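Local coordinates for protein Ras-3 from Cryphonectria parasitica (Cryphonectria parasitica, PDB 4KU4) that binds guanosine-5'-diphosphate together with magnesium and belongs to the Ras family of small P-loop proteins, at residues G11-L20 with S62-A70. Numbering follows the deposited sequence.
Sequences GKITDKIAML and SHLEILDTA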
loop_
_atom_site.group_PDB
_atom_site.type_symbol
_atom_site.label_atom_id
_atom_site.label_comp_id
_atom_site.label_asym_id
_atom_site.label_seq_id
_atom_site.Cartn_x
_atom_site.Cartn_y
_atom_site.Cartn_z
ATOM N N GLY A 11 2.109 -17.569 -14.831
ATOM C CA GLY A 11 3.280 -16.743 -14.603
ATOM C C GLY A 11 3.068 -15.270 -14.883
ATOM O O GLY A 11 3.863 -14.435 -14.461
ATOM N N LYS A 12 2.012 -14.940 -15.614
ATOM C CA LYS A 12 1.709 -13.540 -15.930
ATOM C C LYS A 12 1.313 -12.739 -14.692
ATOM O O LYS A 12 0.966 -13.303 -13.654
ATOM C CB LYS A 12 0.596 -13.449 -16.994
ATOM C CG LYS A 12 0.981 -14.067 -18.344
ATOM C CD LYS A 12 2.301 -13.508 -18.838
ATOM C CE LYS A 12 2.661 -14.008 -20.243
ATOM N NZ LYS A 12 2.868 -15.482 -20.294
ATOM N N ILE A 13 1.400 -11.422 -14.806
ATOM C CA ILE A 13 0.973 -10.526 -13.744
ATOM C C ILE A 13 -0.486 -10.781 -13.426
ATOM O O ILE A 13 -1.321 -10.833 -14.324
ATOM C CB ILE A 13 1.180 -9.065 -14.171
ATOM C CG1 ILE A 13 2.669 -8.801 -14.355
ATOM C CG2 ILE A 13 0.601 -8.109 -13.142
ATOM C CD1 ILE A 13 3.489 -9.170 -13.148
ATOM N N THR A 14 -0.794 -10.966 -12.145
ATOM C CA THR A 14 -2.161 -11.226 -11.745
ATOM C C THR A 14 -2.820 -10.023 -11.062
ATOM O O THR A 14 -4.042 -9.888 -11.083
ATOM C CB THR A 14 -2.228 -12.426 -10.799
ATOM O OG1 THR A 14 -1.459 -12.138 -9.630
ATOM C CG2 THR A 14 -1.644 -13.651 -11.478
ATOM N N ASP A 15 -2.011 -9.157 -10.462
ATOM C CA ASP A 15 -2.542 -8.023 -9.694
ATOM C C ASP A 15 -1.683 -6.771 -9.805
ATOM O O ASP A 15 -0.465 -6.827 -9.628
ATOM C CB ASP A 15 -2.679 -8.409 -8.227
ATOM C CG ASP A 15 -3.669 -9.525 -8.016
ATOM O OD1 ASP A 15 -4.890 -9.235 -7.998
ATOM O OD2 ASP A 15 -3.226 -10.685 -7.851
ATOM N N LYS A 16 -2.327 -5.637 -10.061
ATOM C CA LYS A 16 -1.618 -4.369 -10.190
ATOM C C LYS A 16 -1.895 -3.510 -8.975
ATOM O O LYS A 16 -3.022 -3.079 -8.757
ATOM C CB LYS A 16 -2.057 -3.639 -11.467
ATOM C CG LYS A 16 -1.560 -4.268 -12.758
ATOM C CD LYS A 16 -2.475 -3.907 -13.912
ATOM C CE LYS A 16 -1.909 -4.339 -15.257
ATOM N NZ LYS A 16 -2.964 -4.355 -16.329
ATOM N N ILE A 17 -0.864 -3.267 -8.179
ATOM C CA ILE A 17 -0.993 -2.476 -6.974
ATOM C C ILE A 17 -0.218 -1.169 -7.104
ATOM O O ILE A 17 0.925 -1.166 -7.572
ATOM C CB ILE A 17 -0.404 -3.233 -5.777
ATOM C CG1 ILE A 17 -0.979 -4.648 -5.707
ATOM C CG2 ILE A 17 -0.665 -2.464 -4.522
ATOM C CD1 ILE A 17 -0.366 -5.496 -4.621
ATOM N N ALA A 18 -0.827 -0.059 -6.683
ATOM C CA ALA A 18 -0.088 1.200 -6.611
ATOM C C ALA A 18 0.254 1.602 -5.161
ATOM O O ALA A 18 -0.575 1.484 -4.269
ATOM C CB ALA A 18 -0.842 2.329 -7.350
ATOM N N MET A 19 1.493 2.040 -4.944
ATOM C CA MET A 19 1.885 2.692 -3.689
ATOM C C MET A 19 1.516 4.164 -3.718
ATOM O O MET A 19 1.796 4.849 -4.687
ATOM C CB MET A 19 3.389 2.589 -3.489
ATOM C CG MET A 19 3.915 1.195 -3.667
ATOM S SD MET A 19 3.281 0.079 -2.409
ATOM C CE MET A 19 4.088 0.726 -0.951
ATOM N N LEU A 20 0.873 4.629 -2.660
ATOM C CA LEU A 20 0.633 6.072 -2.477
ATOM C C LEU A 20 1.066 6.492 -1.078
ATOM O O LEU A 20 1.180 5.652 -0.180
ATOM C CB LEU A 20 -0.844 6.407 -2.688
ATOM C CG LEU A 20 -1.453 6.079 -4.050
ATOM C CD1 LEU A 20 -2.991 6.169 -4.021
ATOM C CD2 LEU A 20 -0.858 6.971 -5.127
ATOM N N SER A 62 0.321 -16.167 -7.330
ATOM C CA SER A 62 0.021 -14.788 -7.720
ATOM C C SER A 62 1.302 -14.091 -8.158
ATOM O O SER A 62 2.398 -14.467 -7.743
ATOM C CB SER A 62 -0.600 -14.023 -6.552
ATOM O OG SER A 62 -1.612 -14.795 -5.920
ATOM N N HIS A 63 1.159 -13.075 -9.000
ATOM C CA HIS A 63 2.302 -12.294 -9.466
ATOM C C HIS A 63 1.911 -10.827 -9.364
ATOM O O HIS A 63 1.151 -10.320 -10.175
ATOM C CB HIS A 63 2.668 -12.683 -10.904
ATOM C CG HIS A 63 4.017 -12.186 -11.350
ATOM N ND1 HIS A 63 4.599 -12.583 -12.531
ATOM C CD2 HIS A 63 4.889 -11.329 -10.767
ATOM C CE1 HIS A 63 5.779 -11.996 -12.657
ATOM N NE2 HIS A 63 5.978 -11.234 -11.602
ATOM N N LEU A 64 2.418 -10.166 -8.336
ATOM C CA LEU A 64 2.056 -8.790 -8.049
ATOM C C LEU A 64 2.998 -7.862 -8.804
ATOM O O LEU A 64 4.207 -8.078 -8.828
ATOM C CB LEU A 64 2.156 -8.528 -6.551
ATOM C CG LEU A 64 1.553 -9.585 -5.616
ATOM C CD1 LEU A 64 1.689 -9.193 -4.134
ATOM C CD2 LEU A 64 0.092 -9.823 -5.979
ATOM N N GLU A 65 2.435 -6.843 -9.445
ATOM C CA GLU A 65 3.232 -5.787 -10.050
ATOM C C GLU A 65 2.940 -4.533 -9.238
ATOM O O GLU A 65 1.798 -4.081 -9.165
ATOM C CB GLU A 65 2.856 -5.595 -11.524
ATOM C CG GLU A 65 3.720 -4.584 -12.276
ATOM C CD GLU A 65 3.626 -4.783 -13.773
ATOM O OE1 GLU A 65 4.653 -5.142 -14.391
ATOM O OE2 GLU A 65 2.521 -4.606 -14.328
ATOM N N ILE A 66 3.972 -3.982 -8.611
ATOM C CA ILE A 66 3.767 -2.866 -7.691
ATOM C C ILE A 66 4.383 -1.598 -8.257
ATOM O O ILE A 66 5.589 -1.525 -8.481
ATOM C CB ILE A 66 4.372 -3.178 -6.301
ATOM C CG1 ILE A 66 3.701 -4.413 -5.705
ATOM C CG2 ILE A 66 4.189 -2.010 -5.352
ATOM C CD1 ILE A 66 4.672 -5.434 -5.231
ATOM N N LEU A 67 3.529 -0.609 -8.495
ATOM C CA LEU A 67 3.963 0.711 -8.918
ATOM C C LEU A 67 4.420 1.569 -7.736
ATOM O O LEU A 67 3.618 1.998 -6.914
ATOM C CB LEU A 67 2.839 1.412 -9.687
ATOM C CG LEU A 67 3.248 2.736 -10.327
ATOM C CD1 LEU A 67 4.215 2.516 -11.470
ATOM C CD2 LEU A 67 2.020 3.501 -10.797
ATOM N N ASP A 68 5.724 1.801 -7.643
ATOM C CA ASP A 68 6.262 2.718 -6.653
ATOM C C ASP A 68 6.064 4.094 -7.267
ATOM O O ASP A 68 6.083 4.232 -8.496
ATOM C CB ASP A 68 7.753 2.417 -6.415
ATOM C CG ASP A 68 8.329 3.164 -5.220
ATOM O OD1 ASP A 68 7.560 3.767 -4.452
ATOM O OD2 ASP A 68 9.565 3.139 -5.037
ATOM N N THR A 69 5.819 5.094 -6.429
ATOM C CA THR A 69 5.477 6.429 -6.916
ATOM C C THR A 69 6.190 7.511 -6.131
ATOM O O THR A 69 6.645 7.303 -5.012
ATOM C CB THR A 69 3.967 6.720 -6.812
ATOM O OG1 THR A 69 3.569 6.710 -5.432
ATOM C CG2 THR A 69 3.139 5.686 -7.597
ATOM N N ALA A 70 6.250 8.693 -6.730
ATOM C CA ALA A 70 6.855 9.848 -6.100
ATOM C C ALA A 70 6.779 11.006 -7.082
ATOM O O ALA A 70 6.876 10.792 -8.289
ATOM C CB ALA A 70 8.287 9.562 -5.737
#
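Ile13 sets its CD1 methyl over the centre of the imidazole face of His63, 3.4 Å from the ring centroid and only 5° off the ring normal, a CH-pi contact. The same ring is held at its edge: ND1 donates to Gly11 O at 2.8 Å, with the acceptor almost in the ring plane, so face and edge together fix how the ring is turned. With CG anti to the backbone N (chi1 -166°), His63 reaches across to the loop ahead of strand 15-20. The other branch of Ile13, CG2, rests 3.7 Å from Glu65 CB, the two side chains crossing at about a right angle.

At Thr14 the hydroxyl stands in for a backbone carbonyl as acceptor. Set between its own N and carbonyl carbon (chi1 61°), OG1 accepts from His63 N at 2.9 Å and donates to Asp15 OD2, above the carboxylate plane, while Thr14 N bonds to His63 O on a lone pair. Beyond this point regular parallel pairing takes over, Asp15 O, Glu65 O, Ile17 O and Leu67 O each receiving an amide of the facing strand. Met19 packs CG against Ile66 CG2 at 3.6 Å, and Met19 SD lies 3.7 Å from the same methyl, on the face lined by Ile17, Ile66 and Leu64, which helices 27-35 and 182-196 cover through residues such as Thr31 and Phe186.

Past the strand end, Thr69 OG1 donates to Met19 O at 2.7 Å from above the carbonyl plane. Asp68 OD2 is hydrogen-bonded to Thr28 OG1, and the Asp68 side chain comes, at the nearest atoms, about 4 Å from a magnesium ion. Threonine hydroxyls thus stand in for backbone partners at both ends of these neighbouring strands, extending polar pairing beyond them, at one end right beside the nucleotide site.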